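Local coordinates for protein PrgZ (Enterococcus faecalis, PDB 4FAJ) that binds a sex-pheromone peptide at the cell surface as a membrane-anchored, extracellular receptor of the solute-binding protein family, probably for peptide uptake, at residues Met316-Thr327 with Lys460-Ala471. Sequence-based numbering, arbitrary orientation.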
ATOM      1  N   MET A 316       8.539   6.683   5.749  1.00 15.80           N
ATOM      2  CA  MET A 316       7.895   5.991   4.632  1.00 15.18           C
ATOM      3  C   MET A 316       7.020   6.944   3.810  1.00 14.32           C
ATOM      4  O   MET A 316       6.530   7.938   4.333  1.00 13.24           O
ATOM      5  CB  MET A 316       7.014   4.877   5.158  1.00 15.87           C
ATOM      6  CG  MET A 316       7.723   3.824   5.984  1.00 17.40           C
ATOM      7  SD  MET A 316       8.664   2.683   4.948  1.00 19.83           S
ATOM      8  CE  MET A 316      10.325   3.168   5.363  1.00 18.86           C
ATOM      9  N   ALA A 317       6.809   6.606   2.531  1.00 13.55           N
ATOM     10  CA  ALA A 317       5.895   7.355   1.643  1.00 13.00           C
ATOM     11  C   ALA A 317       4.465   6.867   1.874  1.00 12.44           C
ATOM     12  O   ALA A 317       3.823   6.283   0.991  1.00 11.77           O
ATOM     13  CB  ALA A 317       6.312   7.186   0.166  1.00 12.14           C
ATOM     14  N   ASN A 318       3.962   7.138   3.076  1.00 11.70           N
ATOM     15  CA  ASN A 318       2.781   6.461   3.601  1.00 11.55           C
ATOM     16  C   ASN A 318       2.008   7.468   4.457  1.00 11.69           C
ATOM     17  O   ASN A 318       2.518   7.939   5.460  1.00 12.27           O
ATOM     18  CB  ASN A 318       3.286   5.237   4.387  1.00 11.11           C
ATOM     19  CG  ASN A 318       2.197   4.408   5.085  1.00 11.99           C
ATOM     20  OD1 ASN A 318       2.547   3.528   5.891  1.00 11.90           O
ATOM     21  ND2 ASN A 318       0.912   4.630   4.772  1.00 11.21           N
ATOM     22  N   THR A 319       0.800   7.824   4.019  1.00 11.85           N
ATOM     23  CA  THR A 319      -0.062   8.735   4.757  1.00 11.90           C
ATOM     24  C   THR A 319      -1.197   7.927   5.406  1.00 12.40           C
ATOM     25  O   THR A 319      -1.853   7.129   4.731  1.00 12.55           O
ATOM     26  CB  THR A 319      -0.667   9.800   3.822  1.00 12.00           C
ATOM     27  OG1 THR A 319       0.389  10.586   3.235  1.00 11.10           O
ATOM     28  CG2 THR A 319      -1.642  10.727   4.592  1.00 10.61           C
ATOM     29  N   MET A 320      -1.417   8.133   6.700  1.00 13.43           N
ATOM     30  CA  MET A 320      -2.611   7.593   7.369  1.00 14.18           C
ATOM     31  C   MET A 320      -3.727   8.654   7.339  1.00 14.87           C
ATOM     32  O   MET A 320      -3.493   9.831   7.649  1.00 14.35           O
ATOM     33  CB  MET A 320      -2.305   7.176   8.814  1.00 14.52           C
ATOM     34  CG  MET A 320      -1.423   5.953   8.953  1.00 16.37           C
ATOM     35  SD  MET A 320      -2.108   4.434   8.234  1.00 17.34           S
ATOM     36  CE  MET A 320      -3.670   4.280   9.110  1.00 17.93           C
ATOM     37  N   PHE A 321      -4.929   8.220   6.942  1.00 15.07           N
ATOM     38  CA  PHE A 321      -6.092   9.095   6.767  1.00 15.99           C
ATOM     39  C   PHE A 321      -7.211   8.753   7.746  1.00 16.12           C
ATOM     40  O   PHE A 321      -7.250   7.647   8.288  1.00 15.14           O
ATOM     41  CB  PHE A 321      -6.711   8.909   5.378  1.00 16.41           C
ATOM     42  CG  PHE A 321      -5.781   9.145   4.228  1.00 17.37           C
ATOM     43  CD1 PHE A 321      -5.449  10.433   3.835  1.00 20.24           C
ATOM     44  CD2 PHE A 321      -5.317   8.079   3.470  1.00 19.99           C
ATOM     45  CE1 PHE A 321      -4.623  10.654   2.743  1.00 20.85           C
ATOM     46  CE2 PHE A 321      -4.480   8.294   2.368  1.00 20.66           C
ATOM     47  CZ  PHE A 321      -4.129   9.576   2.013  1.00 20.67           C
ATOM     48  N   LEU A 322      -8.124   9.713   7.944  1.00 16.63           N
ATOM     49  CA  LEU A 322      -9.515   9.408   8.270  1.00 17.34           C
ATOM     50  C   LEU A 322     -10.273   9.443   6.955  1.00 17.61           C
ATOM     51  O   LEU A 322     -10.465  10.522   6.355  1.00 16.93           O
ATOM     52  CB  LEU A 322     -10.132  10.421   9.244  1.00 18.03           C
ATOM     53  CG  LEU A 322      -9.808  10.272  10.720  1.00 18.79           C
ATOM     54  CD1 LEU A 322     -10.556  11.309  11.525  1.00 19.94           C
ATOM     55  CD2 LEU A 322     -10.156   8.894  11.230  1.00 19.82           C
ATOM     56  N   GLU A 323     -10.646   8.265   6.464  1.00 17.77           N
ATOM     57  CA  GLU A 323     -11.532   8.182   5.325  1.00 18.07           C
ATOM     58  C   GLU A 323     -12.951   8.376   5.828  1.00 17.88           C
ATOM     59  O   GLU A 323     -13.279   7.973   6.943  1.00 18.18           O
ATOM     60  CB  GLU A 323     -11.391   6.844   4.603  1.00 18.59           C
ATOM     61  CG  GLU A 323     -10.085   6.702   3.870  1.00 22.14           C
ATOM     62  CD  GLU A 323     -10.099   5.561   2.863  1.00 25.84           C
ATOM     63  OE1 GLU A 323     -10.690   5.743   1.773  1.00 29.20           O
ATOM     64  OE2 GLU A 323      -9.500   4.506   3.154  1.00 28.77           O
ATOM     65  N   MET A 324     -13.784   8.991   4.998  1.00 17.22           N
ATOM     66  CA  MET A 324     -15.121   9.413   5.399  1.00 17.39           C
ATOM     67  C   MET A 324     -16.144   8.945   4.371  1.00 18.14           C
ATOM     68  O   MET A 324     -16.003   9.237   3.178  1.00 17.95           O
ATOM     69  CB  MET A 324     -15.167  10.936   5.498  1.00 17.28           C
ATOM     70  CG  MET A 324     -14.424  11.510   6.695  1.00 16.03           C
ATOM     71  SD  MET A 324     -14.210  13.314   6.625  1.00 15.59           S
ATOM     72  CE  MET A 324     -13.242  13.492   5.148  1.00 15.35           C
ATOM     73  N   ASN A 325     -17.170   8.237   4.835  1.00 18.70           N
ATOM     74  CA  ASN A 325     -18.250   7.758   3.969  1.00 20.04           C
ATOM     75  C   ASN A 325     -19.154   8.902   3.512  1.00 20.88           C
ATOM     76  O   ASN A 325     -19.977   9.409   4.279  1.00 21.30           O
ATOM     77  CB  ASN A 325     -19.074   6.693   4.695  1.00 20.47           C
ATOM     78  CG  ASN A 325     -20.074   5.991   3.780  1.00 23.19           C
ATOM     79  OD1 ASN A 325     -20.550   6.567   2.791  1.00 23.87           O
ATOM     80  ND2 ASN A 325     -20.405   4.741   4.118  1.00 20.26           N
ATOM     81  N   GLN A 326     -18.992   9.286   2.251  1.00 21.73           N
ATOM     82  CA  GLN A 326     -19.693  10.425   1.652  1.00 23.48           C
ATOM     83  C   GLN A 326     -20.655   9.974   0.538  1.00 25.43           C
ATOM     84  O   GLN A 326     -20.930  10.726  -0.390  1.00 25.98           O
ATOM     85  CB  GLN A 326     -18.669  11.423   1.073  1.00 23.06           C
ATOM     86  CG  GLN A 326     -17.682  11.993   2.109  1.00 22.21           C
ATOM     87  CD  GLN A 326     -16.348  12.422   1.501  1.00 20.47           C
ATOM     88  OE1 GLN A 326     -16.261  13.457   0.809  1.00 19.53           O
ATOM     89  NE2 GLN A 326     -15.302  11.627   1.743  1.00 16.63           N
ATOM     90  N   THR A 327     -21.173   8.754   0.636  1.00 27.20           N
ATOM     91  CA  THR A 327     -22.114   8.244  -0.363  1.00 28.80           C
ATOM     92  C   THR A 327     -23.510   8.872  -0.244  1.00 30.22           C
ATOM     93  O   THR A 327     -24.295   8.855  -1.202  1.00 30.99           O
ATOM     94  CB  THR A 327     -22.236   6.712  -0.262  1.00 28.87           C
ATOM     95  OG1 THR A 327     -22.585   6.352   1.081  1.00 30.16           O
ATOM     96  CG2 THR A 327     -20.928   6.060  -0.643  1.00 28.27           C
ATOM     97  N   LYS A 460     -18.010  -0.433   1.810  1.00 25.37           N
ATOM     98  CA  LYS A 460     -18.354   0.885   2.384  1.00 25.17           C
ATOM     99  C   LYS A 460     -19.232   0.781   3.633  1.00 25.05           C
ATOM    100  O   LYS A 460     -20.060   1.653   3.921  1.00 25.36           O
ATOM    101  CB  LYS A 460     -18.975   1.818   1.333  1.00 25.41           C
ATOM    102  CG  LYS A 460     -18.105   2.031   0.097  1.00 26.11           C
ATOM    103  CD  LYS A 460     -18.690   3.102  -0.818  1.00 27.17           C
ATOM    104  CE  LYS A 460     -17.727   3.510  -1.930  1.00 27.87           C
ATOM    105  NZ  LYS A 460     -17.404   2.387  -2.855  1.00 28.93           N
ATOM    106  N   ASP A 461     -19.013  -0.282   4.395  1.00 24.77           N
ATOM    107  CA  ASP A 461     -19.745  -0.542   5.632  1.00 24.61           C
ATOM    108  C   ASP A 461     -18.983   0.134   6.772  1.00 23.24           C
ATOM    109  O   ASP A 461     -18.449  -0.514   7.674  1.00 22.28           O
ATOM    110  CB  ASP A 461     -19.874  -2.055   5.852  1.00 25.26           C
ATOM    111  CG  ASP A 461     -20.759  -2.414   7.041  1.00 28.11           C
ATOM    112  OD1 ASP A 461     -21.447  -1.527   7.594  1.00 30.83           O
ATOM    113  OD2 ASP A 461     -20.770  -3.605   7.422  1.00 30.66           O
ATOM    114  N   PHE A 462     -18.928   1.457   6.702  1.00 21.77           N
ATOM    115  CA  PHE A 462     -18.242   2.254   7.702  1.00 21.06           C
ATOM    116  C   PHE A 462     -18.713   3.703   7.652  1.00 20.57           C
ATOM    117  O   PHE A 462     -19.386   4.121   6.714  1.00 19.96           O
ATOM    118  CB  PHE A 462     -16.727   2.169   7.513  1.00 20.05           C
ATOM    119  CG  PHE A 462     -16.206   2.984   6.363  1.00 19.70           C
ATOM    120  CD1 PHE A 462     -16.219   2.478   5.076  1.00 19.92           C
ATOM    121  CD2 PHE A 462     -15.695   4.259   6.572  1.00 18.50           C
ATOM    122  CE1 PHE A 462     -15.733   3.229   4.016  1.00 19.83           C
ATOM    123  CE2 PHE A 462     -15.211   5.012   5.514  1.00 18.36           C
ATOM    124  CZ  PHE A 462     -15.232   4.496   4.238  1.00 19.12           C
ATOM    125  N   THR A 463     -18.334   4.446   8.675  1.00 19.95           N
ATOM    126  CA  THR A 463     -18.597   5.866   8.757  1.00 20.60           C
ATOM    127  C   THR A 463     -17.267   6.609   8.635  1.00 19.69           C
ATOM    128  O   THR A 463     -17.001   7.234   7.601  1.00 19.72           O
ATOM    129  CB  THR A 463     -19.335   6.171  10.063  1.00 20.98           C
ATOM    130  OG1 THR A 463     -20.593   5.490  10.032  1.00 23.13           O
ATOM    131  CG2 THR A 463     -19.556   7.665  10.240  1.00 22.67           C
ATOM    132  N   LEU A 464     -16.431   6.509   9.665  1.00 19.24           N
ATOM    133  CA  LEU A 464     -15.038   6.942   9.600  1.00 18.51           C
ATOM    134  C   LEU A 464     -14.130   5.721   9.636  1.00 18.21           C
ATOM    135  O   LEU A 464     -14.440   4.702  10.271  1.00 17.87           O
ATOM    136  CB  LEU A 464     -14.657   7.831  10.788  1.00 18.80           C
ATOM    137  CG  LEU A 464     -15.338   9.168  11.007  1.00 20.05           C
ATOM    138  CD1 LEU A 464     -14.965   9.667  12.394  1.00 20.40           C
ATOM    139  CD2 LEU A 464     -14.917  10.160   9.927  1.00 20.28           C
ATOM    140  N   SER A 465     -12.964   5.862   9.020  1.00 17.50           N
ATOM    141  CA  SER A 465     -11.980   4.793   9.005  1.00 17.23           C
ATOM    142  C   SER A 465     -10.559   5.330   9.164  1.00 16.65           C
ATOM    143  O   SER A 465     -10.156   6.230   8.430  1.00 16.33           O
ATOM    144  CB  SER A 465     -12.091   4.043   7.686  1.00 17.65           C
ATOM    145  OG  SER A 465     -11.049   3.100   7.536  1.00 19.29           O
ATOM    146  N   LEU A 466      -9.808   4.764  10.106  1.00 16.04           N
ATOM    147  CA  LEU A 466      -8.380   5.047  10.217  1.00 15.88           C
ATOM    148  C   LEU A 466      -7.660   4.063   9.311  1.00 15.91           C
ATOM    149  O   LEU A 466      -7.395   2.917   9.699  1.00 16.25           O
ATOM    150  CB  LEU A 466      -7.884   4.893  11.656  1.00 16.21           C
ATOM    151  CG  LEU A 466      -6.386   5.128  11.878  1.00 16.34           C
ATOM    152  CD1 LEU A 466      -5.985   6.505  11.369  1.00 16.40           C
ATOM    153  CD2 LEU A 466      -6.032   4.994  13.355  1.00 19.39           C
ATOM    154  N   SER A 467      -7.376   4.512   8.099  1.00 16.14           N
ATOM    155  CA  SER A 467      -6.704   3.698   7.091  1.00 16.63           C
ATOM    156  C   SER A 467      -5.792   4.596   6.247  1.00 16.39           C
ATOM    157  O   SER A 467      -5.963   5.826   6.202  1.00 17.02           O
ATOM    158  CB  SER A 467      -7.730   2.949   6.221  1.00 17.39           C
ATOM    159  OG  SER A 467      -8.836   3.774   5.849  1.00 19.33           O
ATOM    160  N   GLY A 468      -4.816   3.981   5.595  1.00 15.53           N
ATOM    161  CA  GLY A 468      -3.804   4.722   4.860  1.00 15.30           C
ATOM    162  C   GLY A 468      -3.356   4.078   3.570  1.00 14.95           C
ATOM    163  O   GLY A 468      -3.828   3.003   3.183  1.00 14.43           O
ATOM    164  N   TRP A 469      -2.439   4.768   2.899  1.00 14.43           N
ATOM    165  CA  TRP A 469      -1.909   4.335   1.614  1.00 14.09           C
ATOM    166  C   TRP A 469      -0.409   4.520   1.659  1.00 14.00           C
ATOM    167  O   TRP A 469       0.071   5.573   2.122  1.00 13.54           O
ATOM    168  CB  TRP A 469      -2.499   5.197   0.494  1.00 14.46           C
ATOM    169  CG  TRP A 469      -2.096   4.750  -0.908  1.00 14.22           C
ATOM    170  CD1 TRP A 469      -1.153   5.314  -1.720  1.00 13.95           C
ATOM    171  CD2 TRP A 469      -2.645   3.657  -1.630  1.00 12.83           C
ATOM    172  NE1 TRP A 469      -1.081   4.627  -2.913  1.00 13.57           N
ATOM    173  CE2 TRP A 469      -1.990   3.605  -2.884  1.00 13.71           C
ATOM    174  CE3 TRP A 469      -3.619   2.701  -1.337  1.00 12.69           C
ATOM    175  CZ2 TRP A 469      -2.290   2.636  -3.840  1.00 12.20           C
ATOM    176  CZ3 TRP A 469      -3.926   1.742  -2.298  1.00 13.37           C
ATOM    177  CH2 TRP A 469      -3.257   1.711  -3.526  1.00 12.41           C
ATOM    178  N   GLN A 470       0.337   3.507   1.214  1.00 13.86           N
ATOM    179  CA  GLN A 470       1.752   3.688   0.906  1.00 14.51           C
ATOM    180  C   GLN A 470       1.923   3.721  -0.607  1.00 13.77           C
ATOM    181  O   GLN A 470       1.412   2.842  -1.300  1.00 13.32           O
ATOM    182  CB  GLN A 470       2.629   2.582   1.485  1.00 14.83           C
ATOM    183  CG  GLN A 470       4.063   2.610   0.906  1.00 17.70           C
ATOM    184  CD  GLN A 470       5.126   2.187   1.871  1.00 21.56           C
ATOM    185  OE1 GLN A 470       5.140   2.633   3.017  1.00 23.53           O
ATOM    186  NE2 GLN A 470       6.075   1.352   1.400  1.00 22.57           N
ATOM    187  N   ALA A 471       2.656   4.717  -1.104  1.00 13.51           N
ATOM    188  CA  ALA A 471       2.886   4.851  -2.534  1.00 13.70           C
ATOM    189  C   ALA A 471       3.445   3.548  -3.074  1.00 13.71           C
ATOM    190  O   ALA A 471       4.274   2.923  -2.423  1.00 13.50           O
ATOM    191  CB  ALA A 471       3.866   5.968  -2.827  1.00 13.68           C
TER
HETATM  192  O   HOH W   1       4.858   1.790   5.497  1.00 20.30           O
HETATM  193  O   HOH W   2      -6.524   3.140   1.977  1.00 31.67           O
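Ser467 OG donates to Glu323 OE2 at 2.9 Å, meeting the carboxylate on its anti side, a little out of its plane. Serine suits the place because its short hydroxyl can give to the acid while accepting from Ser465 OG two residues back; His491 ND1 also bonds OE2, so this buried oxygen is gripped by two partners, which would probably favour its ionised form. At the far end of the pairing Asn325 spends both ends of its amide: ND2 reaches Phe462 O at 2.9 Å, nearly straight (159°), while OD1 accepts Thr327 N, closing an Asx turn, and also Thr327 OG1. With CG anti to the backbone N (chi1 -171°), the amide swings across to the 460-471 segment. Asn318 ND2 makes a weak bond to Trp469 O and a stronger one to a polar side chain of the bound peptide; its OD1 shares a water with Gln470 OE1.

Strands 318-324 and 464-470 run antiparallel in the mixed sheet of this lobe of the solute-binding fold, joined by paired backbone bonds at Thr319–Trp469, Phe321–Ser467 and Glu323–Ser465, with single bonds beyond from Ala471 N to Ala317 O and Asn325 N to Thr463 O. Gly468 and Trp469 also pair antiparallel with the peptide, which thereby extends the sheet.

Gly468 leaves room for Met320, whose chain bends twice to lay SD 3.8 Å from Gly468 CA. Its CE reaches Leu466 CD1 at 3.9 Å. Along the same face Met324 and Leu464 lie side by side, CG to CD2 3.5 Å. On the other face, Phe321 CE2 meets Trp469 CB at 4.1 Å, and Thr319 CG2 sits over the phenyl ring near its rim.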